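Local atomic coordinates of beta-glucoside kinase (Listeria monocytogenes, PDB entry 4HTL), a protein that catalyses the ATP-dependent phosphorylation of cellobiose to cellobiose-6'-phosphate and may also regulate transcription of the cellobiose phosphotransferase operon. Residues 179-182 / 183-186; 191-195 / 196-200. All coordinates share one frame; numbering follows the deposited sequence.

Contact 1 of 2, residues 179-182 / 183-186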
loop_
_atom_site.group_PDB
_atom_site.type_symbol
_atom_site.label_atom_id
_atom_site.label_comp_id
_atom_site.label_asym_id
_atom_site.label_seq_id
_atom_site.Cartn_x
_atom_site.Cartn_y
_atom_site.Cartn_z
ATOM N N THR A 179 -11.921 15.900 -1.209
ATOM C CA THR A 179 -12.828 15.613 -0.091
ATOM C C THR A 179 -14.088 16.416 -0.289
ATOM O O THR A 179 -14.120 17.395 -1.076
ATOM C CB THR A 179 -12.233 15.977 1.303
ATOM O OG1 THR A 179 -12.162 17.392 1.455
ATOM C CG2 THR A 179 -10.792 15.369 1.496
HETATM N N MSE A 180 -15.128 16.037 0.448
HETATM C CA MSE A 180 -16.384 16.802 0.424
HETATM C C MSE A 180 -16.181 18.259 0.925
HETATM O O MSE A 180 -16.807 19.200 0.406
HETATM C CB MSE A 180 -17.425 16.093 1.248
HETATM C CG MSE A 180 -17.767 14.658 0.706
HETATM SE SE MSE A 180 -18.630 14.552 -1.049
HETATM C CE MSE A 180 -20.391 15.029 -0.418
ATOM N N LEU A 181 -15.308 18.434 1.922
ATOM C CA LEU A 181 -14.925 19.758 2.406
ATOM C C LEU A 181 -14.236 20.594 1.329
ATOM O O LEU A 181 -14.582 21.764 1.141
ATOM C CB LEU A 181 -14.047 19.680 3.645
ATOM C CG LEU A 181 -13.545 21.015 4.244
ATOM C CD1 LEU A 181 -14.677 22.027 4.552
ATOM C CD2 LEU A 181 -12.678 20.709 5.481
ATOM N N VAL A 182 -13.295 19.995 0.595
ATOM C CA VAL A 182 -12.598 20.705 -0.456
ATOM C C VAL A 182 -13.624 21.146 -1.518
ATOM O O VAL A 182 -13.532 22.264 -2.039
ATOM C CB VAL A 182 -11.457 19.843 -1.069
ATOM C CG1 VAL A 182 -10.992 20.449 -2.394
ATOM C CG2 VAL A 182 -10.345 19.697 -0.057
ATOM N N LEU A 183 -14.576 20.267 -1.867
ATOM C CA LEU A 183 -15.600 20.643 -2.824
ATOM C C LEU A 183 -16.356 21.888 -2.417
ATOM O O LEU A 183 -16.543 22.810 -3.247
ATOM C CB LEU A 183 -16.596 19.506 -3.048
ATOM C CG LEU A 183 -16.225 18.392 -4.018
ATOM C CD1 LEU A 183 -17.296 17.289 -3.924
ATOM C CD2 LEU A 183 -16.087 18.898 -5.473
ATOM N N ARG A 184 -16.751 21.942 -1.159
ATOM C CA ARG A 184 -17.472 23.112 -0.631
ATOM C C ARG A 184 -16.579 24.358 -0.642
ATOM O O ARG A 184 -17.018 25.436 -1.044
ATOM C CB ARG A 184 -18.035 22.829 0.763
ATOM C CG ARG A 184 -19.106 21.741 0.746
ATOM C CD ARG A 184 -19.493 21.328 2.152
ATOM N NE ARG A 184 -19.878 22.522 2.901
ATOM C CZ ARG A 184 -19.263 23.012 3.976
ATOM N NH1 ARG A 184 -18.253 22.370 4.561
ATOM N NH2 ARG A 184 -19.722 24.139 4.524
ATOM N N ARG A 185 -15.323 24.197 -0.233
ATOM C CA ARG A 185 -14.346 25.297 -0.281
ATOM C C ARG A 185 -14.160 25.827 -1.688
ATOM O O ARG A 185 -14.156 27.033 -1.901
ATOM C CB ARG A 185 -13.017 24.856 0.283
ATOM C CG ARG A 185 -13.074 24.732 1.787
ATOM C CD ARG A 185 -11.719 24.427 2.429
ATOM N NE ARG A 185 -10.646 25.281 1.903
ATOM C CZ ARG A 185 -9.502 24.831 1.382
ATOM N NH1 ARG A 185 -9.239 23.521 1.338
ATOM N NH2 ARG A 185 -8.597 25.690 0.908
ATOM N N GLN A 186 -14.003 24.929 -2.659
ATOM C CA GLN A 186 -13.843 25.351 -4.017
ATOM C C GLN A 186 -15.083 26.076 -4.536
ATOM O O GLN A 186 -14.977 27.088 -5.223
ATOM C CB GLN A 186 -13.559 24.157 -4.923
ATOM C CG GLN A 186 -12.213 23.508 -4.677
ATOM C CD GLN A 186 -12.028 22.136 -5.328
ATOM O OE1 GLN A 186 -13.005 21.478 -5.702
ATOM N NE2 GLN A 186 -10.746 21.691 -5.461
#
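L183 N donates to T179 O at 3.0 Å, the first of four backbone bonds that step forward one residue at a time through the opening turns of helix 180-191. R184 N to M180 O is the longest of them at 3.2 Å, and its donor is tilted 27° from the carbonyl plane. The next two are shorter and straighter: R185 N meets L181 O at 2.9 Å, and Q186 N meets V182 O at 2.8 Å with an N-H...O angle of 165°. The i to i+4 spacing of all four identifies a regular alpha-helix.

Its start is marked by a side-chain bond. T179 is the N-cap: its OG1 accepts from V182 N at 3.0 Å, which satisfies a first-turn amide that has no preceding helical carbonyl to bond. The same OG1 also has a weak hydrogen bond with T133 O, and M180 is bonded through its backbone to G132, so the helix start is tied to the loop after strand 126-131 of the ROK-family kinase fold.

Side-chain contacts follow the helical spacing. The selenium of the selenomethionine M180 lies 4.2 Å from L183 CD1, the two side chains crossing at a slant, while L183 itself packs on L217, I218 and F221 of helix 212-236. V182 CG1 stands anti to the backbone N (chi1 165°), a position that directs this methyl along the helix to pack on the Q186 carboxamide, where it touches NE2 at 3.3 Å.

L181 CD1 approaches R184 NH1 obliquely at 3.6 Å and also lies against R185 CG. The polar end of R184 is engaged beyond this helix, where NE donates to I198 O.

Contact 2 of 2, residues 191-195 / 196-200; sequences TGRPL and EEITG
P194 and E197 make the closest side-chain meeting, with the ring atom P194 CG 3.2 Å from E197 OE1. The carboxylate reaches the proline ring because the E197 chain is extended beyond CG, and the two side chains cross at a slant. The E196 carboxylate approaches the same ring at another atom, its CD lying 3.8 Å from P194 CB.

R193 and I198 cross obliquely. I198 CG1 sits 4.1 Å above the guanidinium plane, over its centre, so an aliphatic branch packs against one flat face of the charged group. The I198 tip, CD1, lies against R193 CB, nearer the arginine backbone.

Water 1 joins R193 to E197: it accepts from R193 NE at 2.9 Å and donates to E197 OE1 at 2.6 Å. The charged groups themselves remain apart, with R193 NH2 5.3 Å from E197 OE1, and the water bridges the opposite charges. The R193 chain bends at chi3 (52°), which turns the guanidinium over I198; its NH1 makes a salt bridge with E202 on the following helix.

Two backbone bonds set the turn that brings these groups together. E197 N donates to P194 O, and I198 N to L195 O, each at 3.0 Å. Both donors lie well above the carbonyl plane, by 52° in the first case and 57° in the second, in keeping with the tight i to i+3 closure.

Outside this shell, I198 packs on Y187 and A188 of helix 180-191. G192 leaves that helix with positive phi, and T199 caps the next one by accepting from E202 N. The short 3-10 turn thus belongs to a helix-to-helix connection, joining helices 180-191 and 200-208.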
loop_
_atom_site.group_PDB
_atom_site.type_symbol
_atom_site.label_atom_id
_atom_site.label_comp_id
_atom_site.label_asym_id
_atom_site.label_seq_id
_atom_site.Cartn_x
_atom_site.Cartn_y
_atom_site.Cartn_z
ATOM N N THR A 191 -17.886 30.836 -6.527
ATOM C CA THR A 191 -19.120 31.618 -6.524
ATOM C C THR A 191 -19.027 32.888 -5.674
ATOM O O THR A 191 -19.848 33.746 -5.805
ATOM C CB THR A 191 -20.301 30.795 -5.999
ATOM O OG1 THR A 191 -20.023 30.413 -4.644
ATOM C CG2 THR A 191 -20.532 29.545 -6.874
ATOM N N GLY A 192 -18.041 32.984 -4.790
ATOM C CA GLY A 192 -17.945 34.132 -3.877
ATOM C C GLY A 192 -18.860 34.079 -2.666
ATOM O O GLY A 192 -18.926 35.026 -1.882
ATOM N N ARG A 193 -19.571 32.975 -2.509
ATOM C CA ARG A 193 -20.510 32.781 -1.412
ATOM C C ARG A 193 -19.797 32.277 -0.172
ATOM O O ARG A 193 -18.740 31.661 -0.283
ATOM C CB ARG A 193 -21.553 31.744 -1.828
ATOM C CG ARG A 193 -22.430 32.233 -2.969
ATOM C CD ARG A 193 -23.339 31.123 -3.444
ATOM N NE ARG A 193 -24.074 30.544 -2.318
ATOM C CZ ARG A 193 -24.735 29.392 -2.368
ATOM N NH1 ARG A 193 -24.762 28.685 -3.496
ATOM N NH2 ARG A 193 -25.362 28.944 -1.285
ATOM N N PRO A 194 -20.373 32.541 1.018
ATOM C CA PRO A 194 -19.767 32.002 2.236
ATOM C C PRO A 194 -19.840 30.465 2.332
ATOM O O PRO A 194 -20.885 29.855 2.055
ATOM C CB PRO A 194 -20.566 32.677 3.378
ATOM C CG PRO A 194 -21.835 33.138 2.745
ATOM C CD PRO A 194 -21.510 33.448 1.312
ATOM N N LEU A 195 -18.710 29.878 2.716
ATOM C CA LEU A 195 -18.561 28.443 2.900
ATOM C C LEU A 195 -19.680 27.869 3.750
ATOM O O LEU A 195 -20.242 26.836 3.418
ATOM C CB LEU A 195 -17.226 28.149 3.589
ATOM C CG LEU A 195 -16.960 26.680 3.882
ATOM C CD1 LEU A 195 -16.924 25.917 2.564
ATOM C CD2 LEU A 195 -15.670 26.521 4.672
ATOM N N GLU A 196 -20.004 28.553 4.847
ATOM C CA GLU A 196 -20.979 28.024 5.812
ATOM C C GLU A 196 -22.377 27.831 5.216
ATOM O O GLU A 196 -23.151 27.023 5.733
ATOM C CB GLU A 196 -21.009 28.857 7.114
ATOM C CG GLU A 196 -21.325 30.340 6.954
ATOM C CD GLU A 196 -20.085 31.215 6.803
ATOM O OE1 GLU A 196 -20.158 32.382 7.251
ATOM O OE2 GLU A 196 -19.048 30.749 6.246
ATOM N N GLU A 197 -22.664 28.537 4.114
ATOM C CA GLU A 197 -23.967 28.495 3.422
ATOM C C GLU A 197 -24.031 27.516 2.246
ATOM O O GLU A 197 -25.073 27.372 1.588
ATOM C CB GLU A 197 -24.325 29.901 2.950
ATOM C CG GLU A 197 -24.722 30.789 4.126
ATOM C CD GLU A 197 -24.849 32.258 3.777
ATOM O OE1 GLU A 197 -25.003 32.595 2.578
ATOM O OE2 GLU A 197 -24.786 33.077 4.723
ATOM N N ILE A 198 -22.922 26.833 1.998
ATOM C CA ILE A 198 -22.826 25.883 0.890
ATOM C C ILE A 198 -22.913 24.441 1.411
ATOM O O ILE A 198 -22.222 24.054 2.358
ATOM C CB ILE A 198 -21.512 26.095 0.112
ATOM C CG1 ILE A 198 -21.488 27.486 -0.543
ATOM C CG2 ILE A 198 -21.288 24.978 -0.924
ATOM C CD1 ILE A 198 -20.104 27.929 -0.923
ATOM N N THR A 199 -23.746 23.643 0.750
ATOM C CA THR A 199 -23.911 22.224 1.054
ATOM C C THR A 199 -23.329 21.371 -0.093
ATOM O O THR A 199 -23.323 21.800 -1.245
ATOM C CB THR A 199 -25.406 21.898 1.207
ATOM O OG1 THR A 199 -26.058 22.066 -0.059
ATOM C CG2 THR A 199 -26.069 22.846 2.268
ATOM N N GLY A 200 -22.894 20.153 0.213
ATOM C CA GLY A 200 -22.526 19.208 -0.826
ATOM C C GLY A 200 -23.690 18.902 -1.734
ATOM O O GLY A 200 -23.519 18.767 -2.951
HETATM O O HOH W 1 -25.076 31.803 0.134
#

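How the contacts relate
The two contacts follow one another along the chain, their centres about 10 Å apart. Contact 1 is partly buried, its L183 facing helix 212-236, whereas contact 2 is a surface contact at the loop leading from helix 180-191 to helix 200-208. The backbone bonding differs with the secondary structure: i to i+4 in the helix, i to i+3 in the turn. Their side chains differ too, contact 1 relying on aliphatic packing and an N-cap, contact 2 on proline, carboxylates, a bridging water and an arginine packed face-on against isoleucine. They meet at R184, whose NH2 lies 3.0 Å from L195 O, and at R185, whose N lies 3.7 Å from L195 CD1.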